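Local coordinates for protein cellulase (Soil metagenome, PDB 5I2U) that probably hydrolyses beta-1,4-glucosidic bonds of cellulose as a halotolerant glycoside hydrolase family 5 enzyme with a TIM-barrel fold, at residues Pro113-Glu116 with Ser117-Asn121; Ala226-Glu229 with Ala230-Arg233; Ser285-Asp288 with Lys289-Cys293. All blocks are in the same frame, centred on the assembly; numbering follows the deposited sequence.

Contact 1 of 3, residues Pro113-Glu116 with Ser117-Asn121; sequences PVIE and SAIEN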
loop_
_atom_site.group_PDB
_atom_site.type_symbol
_atom_site.label_atom_id
_atom_site.label_comp_id
_atom_site.label_asym_id
_atom_site.label_seq_id
_atom_site.Cartn_x
_atom_site.Cartn_y
_atom_site.Cartn_z
ATOM N N PRO A 113 0.771 13.337 10.303
ATOM C CA PRO A 113 1.849 12.812 11.155
ATOM C C PRO A 113 2.481 11.512 10.637
ATOM O O PRO A 113 3.665 11.295 10.842
ATOM C CB PRO A 113 1.161 12.581 12.510
ATOM C CG PRO A 113 -0.305 12.631 12.241
ATOM C CD PRO A 113 -0.479 13.527 11.064
ATOM N N VAL A 114 1.707 10.675 9.944
ATOM C CA VAL A 114 2.251 9.449 9.362
ATOM C C VAL A 114 3.250 9.773 8.238
ATOM O O VAL A 114 4.332 9.172 8.168
ATOM C CB VAL A 114 1.123 8.518 8.872
ATOM C CG1 VAL A 114 1.670 7.264 8.166
ATOM C CG2 VAL A 114 0.245 8.111 10.056
ATOM N N ILE A 115 2.883 10.716 7.362
ATOM C CA ILE A 115 3.761 11.150 6.255
ATOM C C ILE A 115 5.014 11.810 6.814
ATOM O O ILE A 115 6.127 11.443 6.447
ATOM C CB ILE A 115 3.045 12.116 5.280
ATOM C CG1 ILE A 115 1.900 11.408 4.545
ATOM C CG2 ILE A 115 4.027 12.669 4.243
ATOM C CD1 ILE A 115 0.847 12.347 3.991
ATOM N N GLU A 116 4.817 12.774 7.712
ATOM C CA GLU A 116 5.934 13.457 8.362
ATOM C C GLU A 116 6.857 12.467 9.063
ATOM O O GLU A 116 8.070 12.531 8.891
ATOM C CB GLU A 116 5.441 14.514 9.351
ATOM C CG GLU A 116 4.983 15.817 8.700
ATOM C CD GLU A 116 4.352 16.778 9.699
ATOM O OE1 GLU A 116 4.259 16.437 10.910
ATOM O OE2 GLU A 116 3.943 17.880 9.271
ATOM N N SER A 117 6.290 11.542 9.822
ATOM C CA SER A 117 7.100 10.576 10.570
ATOM C C SER A 117 7.916 9.644 9.647
ATOM O O SER A 117 9.049 9.280 9.970
ATOM C CB SER A 117 6.226 9.768 11.536
ATOM O OG SER A 117 7.007 8.859 12.303
ATOM N N ALA A 118 7.336 9.266 8.508
ATOM C CA ALA A 118 8.064 8.492 7.501
ATOM C C ALA A 118 9.256 9.284 6.918
ATOM O O ALA A 118 10.315 8.716 6.645
ATOM C CB ALA A 118 7.117 8.067 6.388
ATOM N N ILE A 119 9.072 10.591 6.724
ATOM C CA ILE A 119 10.183 11.474 6.351
ATOM C C ILE A 119 11.220 11.472 7.481
ATOM O O ILE A 119 12.398 11.192 7.249
ATOM C CB ILE A 119 9.706 12.917 5.988
ATOM C CG1 ILE A 119 8.974 12.903 4.642
ATOM C CG2 ILE A 119 10.883 13.893 5.926
ATOM C CD1 ILE A 119 8.101 14.112 4.389
ATOM N N GLU A 120 10.760 11.758 8.694
ATOM C CA GLU A 120 11.638 11.845 9.866
ATOM C C GLU A 120 12.467 10.590 10.114
ATOM O O GLU A 120 13.648 10.682 10.442
ATOM C CB GLU A 120 10.816 12.168 11.117
ATOM C CG GLU A 120 10.295 13.595 11.146
ATOM C CD GLU A 120 9.238 13.810 12.214
ATOM O OE1 GLU A 120 9.246 13.084 13.245
ATOM O OE2 GLU A 120 8.403 14.718 12.014
ATOM N N ASN A 121 11.843 9.423 9.952
ATOM C CA ASN A 121 12.506 8.138 10.229
ATOM C C ASN A 121 13.120 7.451 9.012
ATOM O O ASN A 121 13.531 6.310 9.108
ATOM C CB ASN A 121 11.539 7.210 10.961
ATOM C CG ASN A 121 11.176 7.733 12.342
ATOM O OD1 ASN A 121 11.995 7.688 13.262
ATOM N ND2 ASN A 121 9.947 8.237 12.497
#

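Contact 2 of 3, residues Ala226-Glu229 with Ala230-Arg233; sequences ATHE and AWLR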
loop_
_atom_site.group_PDB
_atom_site.type_symbol
_atom_site.label_atom_id
_atom_site.label_comp_id
_atom_site.label_asym_id
_atom_site.label_seq_id
_atom_site.Cartn_x
_atom_site.Cartn_y
_atom_site.Cartn_z
ATOM N N ALA A 226 -5.606 -16.968 2.613
ATOM C CA ALA A 226 -6.561 -18.036 2.944
ATOM C C ALA A 226 -7.736 -18.146 1.952
ATOM O O ALA A 226 -8.511 -19.093 2.033
ATOM C CB ALA A 226 -7.078 -17.855 4.364
ATOM N N THR A 227 -7.877 -17.168 1.056
ATOM C CA THR A 227 -8.956 -17.133 0.070
ATOM C C THR A 227 -8.440 -17.318 -1.353
ATOM O O THR A 227 -8.931 -18.180 -2.086
ATOM C CB THR A 227 -9.698 -15.790 0.142
ATOM O OG1 THR A 227 -10.123 -15.557 1.489
ATOM C CG2 THR A 227 -10.922 -15.771 -0.783
ATOM N N HIS A 228 -7.455 -16.505 -1.734
ATOM C CA HIS A 228 -7.029 -16.403 -3.115
ATOM C C HIS A 228 -5.939 -17.432 -3.388
ATOM O O HIS A 228 -4.828 -17.341 -2.856
ATOM C CB HIS A 228 -6.587 -14.969 -3.431
ATOM C CG HIS A 228 -7.686 -13.957 -3.265
ATOM N ND1 HIS A 228 -7.554 -12.820 -2.495
ATOM C CD2 HIS A 228 -8.948 -13.928 -3.754
ATOM C CE1 HIS A 228 -8.679 -12.129 -2.525
ATOM N NE2 HIS A 228 -9.543 -12.783 -3.278
ATOM N N GLU A 229 -6.284 -18.411 -4.222
ATOM C CA GLU A 229 -5.416 -19.546 -4.539
ATOM C C GLU A 229 -4.384 -19.204 -5.634
ATOM O O GLU A 229 -4.201 -18.026 -5.979
ATOM C CB GLU A 229 -6.290 -20.751 -4.917
ATOM C CG GLU A 229 -7.181 -21.197 -3.769
ATOM C CD GLU A 229 -8.020 -22.412 -4.086
ATOM O OE1 GLU A 229 -8.193 -22.747 -5.285
ATOM O OE2 GLU A 229 -8.520 -23.025 -3.111
ATOM N N ALA A 230 -3.690 -20.225 -6.141
ATOM C CA ALA A 230 -2.566 -20.072 -7.085
ATOM C C ALA A 230 -2.842 -19.277 -8.365
ATOM O O ALA A 230 -1.935 -18.646 -8.894
ATOM C CB ALA A 230 -2.006 -21.449 -7.446
ATOM N N TRP A 231 -4.081 -19.298 -8.852
ATOM C CA TRP A 231 -4.445 -18.556 -10.062
ATOM C C TRP A 231 -3.978 -17.087 -10.053
ATOM O O TRP A 231 -3.434 -16.606 -11.057
ATOM C CB TRP A 231 -5.950 -18.636 -10.334
ATOM C CG TRP A 231 -6.851 -18.087 -9.259
ATOM C CD1 TRP A 231 -7.386 -18.774 -8.203
ATOM C CD2 TRP A 231 -7.350 -16.747 -9.155
ATOM N NE1 TRP A 231 -8.176 -17.946 -7.447
ATOM C CE2 TRP A 231 -8.171 -16.695 -8.005
ATOM C CE3 TRP A 231 -7.180 -15.583 -9.920
ATOM C CZ2 TRP A 231 -8.823 -15.521 -7.598
ATOM C CZ3 TRP A 231 -7.829 -14.413 -9.513
ATOM C CH2 TRP A 231 -8.642 -14.398 -8.365
ATOM N N LEU A 232 -4.136 -16.408 -8.913
ATOM C CA LEU A 232 -3.817 -14.985 -8.800
ATOM C C LEU A 232 -2.313 -14.702 -8.970
ATOM O O LEU A 232 -1.927 -13.694 -9.585
ATOM C CB LEU A 232 -4.349 -14.430 -7.471
ATOM C CG LEU A 232 -4.208 -12.930 -7.170
ATOM C CD1 LEU A 232 -4.637 -12.050 -8.336
ATOM C CD2 LEU A 232 -5.008 -12.562 -5.919
ATOM N N ARG A 233 -1.474 -15.596 -8.436
ATOM C CA ARG A 233 -0.018 -15.537 -8.660
ATOM C C ARG A 233 0.357 -15.764 -10.129
ATOM O O ARG A 233 1.266 -15.106 -10.652
ATOM C CB ARG A 233 0.698 -16.578 -7.816
ATOM C CG ARG A 233 0.649 -16.340 -6.318
ATOM C CD ARG A 233 1.657 -17.246 -5.609
ATOM N NE ARG A 233 1.261 -18.658 -5.654
ATOM C CZ ARG A 233 0.483 -19.284 -4.766
ATOM N NH1 ARG A 233 -0.028 -18.650 -3.703
ATOM N NH2 ARG A 233 0.211 -20.578 -4.941
HETATM O O HOH W 1 -9.222 -18.859 -4.992
#

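Contact 3 of 3, residues Ser285-Asp288 with Lys289-Cys293; sequences SVSD and KNETC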
loop_
_atom_site.group_PDB
_atom_site.type_symbol
_atom_site.label_atom_id
_atom_site.label_comp_id
_atom_site.label_asym_id
_atom_site.label_seq_id
_atom_site.Cartn_x
_atom_site.Cartn_y
_atom_site.Cartn_z
ATOM N N SER A 285 -3.753 -5.561 8.632
ATOM C CA SER A 285 -3.678 -4.134 8.966
ATOM C C SER A 285 -3.236 -3.942 10.402
ATOM O O SER A 285 -3.546 -4.769 11.297
ATOM C CB SER A 285 -5.037 -3.429 8.795
ATOM O OG SER A 285 -6.076 -4.042 9.536
ATOM N N VAL A 286 -2.578 -2.804 10.621
ATOM C CA VAL A 286 -2.170 -2.368 11.961
ATOM C C VAL A 286 -3.403 -1.726 12.578
ATOM O O VAL A 286 -3.643 -0.525 12.438
ATOM C CB VAL A 286 -1.003 -1.370 11.931
ATOM C CG1 VAL A 286 -0.613 -0.970 13.337
ATOM C CG2 VAL A 286 0.195 -1.956 11.189
ATOM N N SER A 287 -4.184 -2.564 13.232
ATOM C CA SER A 287 -5.494 -2.213 13.768
ATOM C C SER A 287 -5.853 -3.257 14.845
ATOM O O SER A 287 -5.162 -4.271 14.971
ATOM C CB SER A 287 -6.540 -2.207 12.635
ATOM O OG SER A 287 -6.622 -3.463 11.941
ATOM N N ASP A 288 -6.936 -3.019 15.587
ATOM C CA ASP A 288 -7.294 -3.826 16.762
ATOM C C ASP A 288 -8.757 -4.284 16.838
ATOM O O ASP A 288 -9.297 -4.524 17.902
ATOM C CB ASP A 288 -6.877 -3.102 18.055
ATOM C CG ASP A 288 -7.406 -1.678 18.154
ATOM O OD1 ASP A 288 -8.110 -1.210 17.241
ATOM O OD2 ASP A 288 -7.067 -0.990 19.153
ATOM N N LYS A 289 -9.392 -4.432 15.687
ATOM C CA LYS A 289 -10.731 -4.992 15.622
ATOM C C LYS A 289 -10.625 -6.485 15.962
ATOM O O LYS A 289 -9.553 -7.066 15.822
ATOM C CB LYS A 289 -11.284 -4.756 14.219
ATOM C CG LYS A 289 -12.688 -5.272 13.928
ATOM C CD LYS A 289 -13.138 -4.696 12.591
ATOM C CE LYS A 289 -14.402 -5.342 12.044
ATOM N NZ LYS A 289 -14.745 -4.785 10.705
ATOM N N ASN A 290 -11.716 -7.097 16.419
ATOM C CA ASN A 290 -11.758 -8.558 16.598
ATOM C C ASN A 290 -11.901 -9.292 15.271
ATOM O O ASN A 290 -12.930 -9.934 14.992
ATOM C CB ASN A 290 -12.880 -9.001 17.546
ATOM C CG ASN A 290 -12.828 -10.490 17.842
ATOM O OD1 ASN A 290 -11.758 -11.092 17.845
ATOM N ND2 ASN A 290 -13.985 -11.090 18.069
ATOM N N GLU A 291 -10.845 -9.214 14.472
ATOM C CA GLU A 291 -10.768 -9.869 13.162
ATOM C C GLU A 291 -9.343 -10.403 12.998
ATOM O O GLU A 291 -8.381 -9.831 13.539
ATOM C CB GLU A 291 -11.115 -8.881 12.030
ATOM C CG GLU A 291 -10.112 -7.732 11.907
ATOM C CD GLU A 291 -10.496 -6.626 10.942
ATOM O OE1 GLU A 291 -11.396 -6.817 10.099
ATOM O OE2 GLU A 291 -9.872 -5.547 11.057
ATOM N N THR A 292 -9.219 -11.496 12.255
ATOM C CA THR A 292 -7.927 -12.141 11.995
ATOM C C THR A 292 -6.880 -11.190 11.399
ATOM O O THR A 292 -5.725 -11.213 11.822
ATOM C CB THR A 292 -8.114 -13.362 11.064
ATOM O OG1 THR A 292 -9.116 -14.221 11.613
ATOM C CG2 THR A 292 -6.812 -14.142 10.904
ATOM N N CYS A 293 -7.284 -10.341 10.450
ATOM C CA CYS A 293 -6.353 -9.394 9.804
ATOM C C CYS A 293 -5.895 -8.191 10.672
ATOM O O CYS A 293 -4.986 -7.472 10.259
ATOM C CB CYS A 293 -6.927 -8.860 8.481
ATOM S SG CYS A 293 -8.082 -7.466 8.650
#

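Contact 1 of 3, residues Pro113-Glu116 with Ser117-Asn121
E120 N meets E116 O at 2.8 Å, one of a run of i to i+4 bonds in which P113, V114, I115 and E116 each offer a carbonyl and which S117 O continues. Proline has no N-H to give to the turn before, and the helix is kinked there, yet P113 O still accepts from S117 N, also at 2.8 Å. Where the helix ends, S117 O is gripped twice by N121, whose backbone N and side-chain ND2 come from opposite faces of the carbonyl plane. N121 ND2 reaches S117 O at 2.9 Å in a bent bond (139°). Asparagine, short and rich in N-H groups, fits this first non-helical position. S117 OG lies anti to the backbone N (chi1 -178°) and bonds K73 O. The carboxylates, one turn apart, approach to 4.6 Å between E116 OE1 and E120 OE2; K73 NZ bridges both, probably offsetting their repulsion. I115 CG2 and I119 CD1 touch loosely at 4.3 Å on another side of the helix. Helix 104-120 thus leans with P113, V114 and S117 on helix 73-81, while I115 and A118 face strand 124-130, to which this helix leads from strand 87-93.

Contact 2 of 3, residues Ala226-Glu229 with Ala230-Arg233
E229 O lies over one face of the W231 indole, 4.0 Å from W231 CD1. W231 CG sits between the backbone N and the carbonyl carbon (chi1 60°), a rotamer that swings the indole back along the chain toward the preceding loop. W231 NE1 then reaches a water lying in the plane of the ring at its edge, 2.8 Å away. The same water accepts from E229 N and donates to T227 O, so one molecule ties the indole N-H to two backbone groups of the loop. Tryptophan suits this exposed place because it supplies both a broad apolar surface and a donor at its rim.

H228 and W231 cross obliquely, the closest atoms being H228 CD2 and W231 CZ2 at 4.2 Å. T227 CG2 lies over one face of the imidazole and H228 ND1 makes a weak hydrogen bond with Y224 N; histidine thus gives a polar atom to the strand end and carbon to W231 and L232. On the buried side L232 CD2 packs against H228 CB at 3.8 Å; the branched leucine also reaches M221 and F223 of strand 217-224. L232 N makes a weak bond to E229 O, 3.4 Å long. R233 folds back to lay one face of its guanidinium over A230 CA and forms a cation-pi pair with Y270, whose hydroxyl bonds H228 O. This is the passage from strand to helix of a TIM barrel: the loop leaves strand 217-224 and turns into helix 230-241.

Contact 3 of 3, residues Ser285-Asp288 with Lys289-Cys293
S285 N bonds C293 O at 2.8 Å, nearly straight (165°), so the chain that leaves strand 281-286 loops out and comes back to the strand's own last residues. The strand is the eighth of the TIM barrel, and the peptide bond entering S285 is cis, a feature known from family 5 glycoside hydrolases at this strand end. Two inverse gamma turns, centred on V286 and N290, sharpen the path, and V286 directs its side chain to strand 57-61, where the barrel closes.

Inside the loop small hydroxyls suit the tight space. Both S285 and S287 hold OG between backbone N and carbonyl carbon (chi1 55° and 57°). S285 OG and S287 OG meet in a short bond of 2.5 Å in which either may be the donor. S287 OG and E291 OE2, although 4.0 Å apart, are linked through S294 OG, which bonds both. C293, a compact, weakly polar residue, brings C293 SG to 4.1 Å from S285 OG in this buried corner.

The charged groups find partners beyond the loop. D288, whose short carboxylate has two oxygens to share, uses OD2 for a salt bridge to R69 and OD1 for a glycerol, while another glycerol bonds both K289 NZ and E291 OE1; both molecules probably come from the crystallisation liquor. K289, extended throughout, reaches alongside E291, and K289 NZ and E291 OE1 themselves form a long salt bridge of 4.0 Å.

The three contacts come in series along one eight-stranded barrel. Contact 1 ends helix 104-120, on the outer layer, just before strand 124-130. Contact 2 follows strand 217-224, and contact 3 starts on the last residues of strand 281-286, so both lie at the opposite end of the barrel, where family 5 enzymes carry their active site. Contacts 1 and 2 fall on opposite sides of the chain's centre, their own centres about 34 Å apart. Contact 3 has its centre about 21 Å from that of contact 2, their nearest atoms about 8 Å apart without touching. Contact 1 thus belongs to the helical shell, contact 2 joins a loop to the helix that follows it, and both loops probably help frame the substrate-binding end.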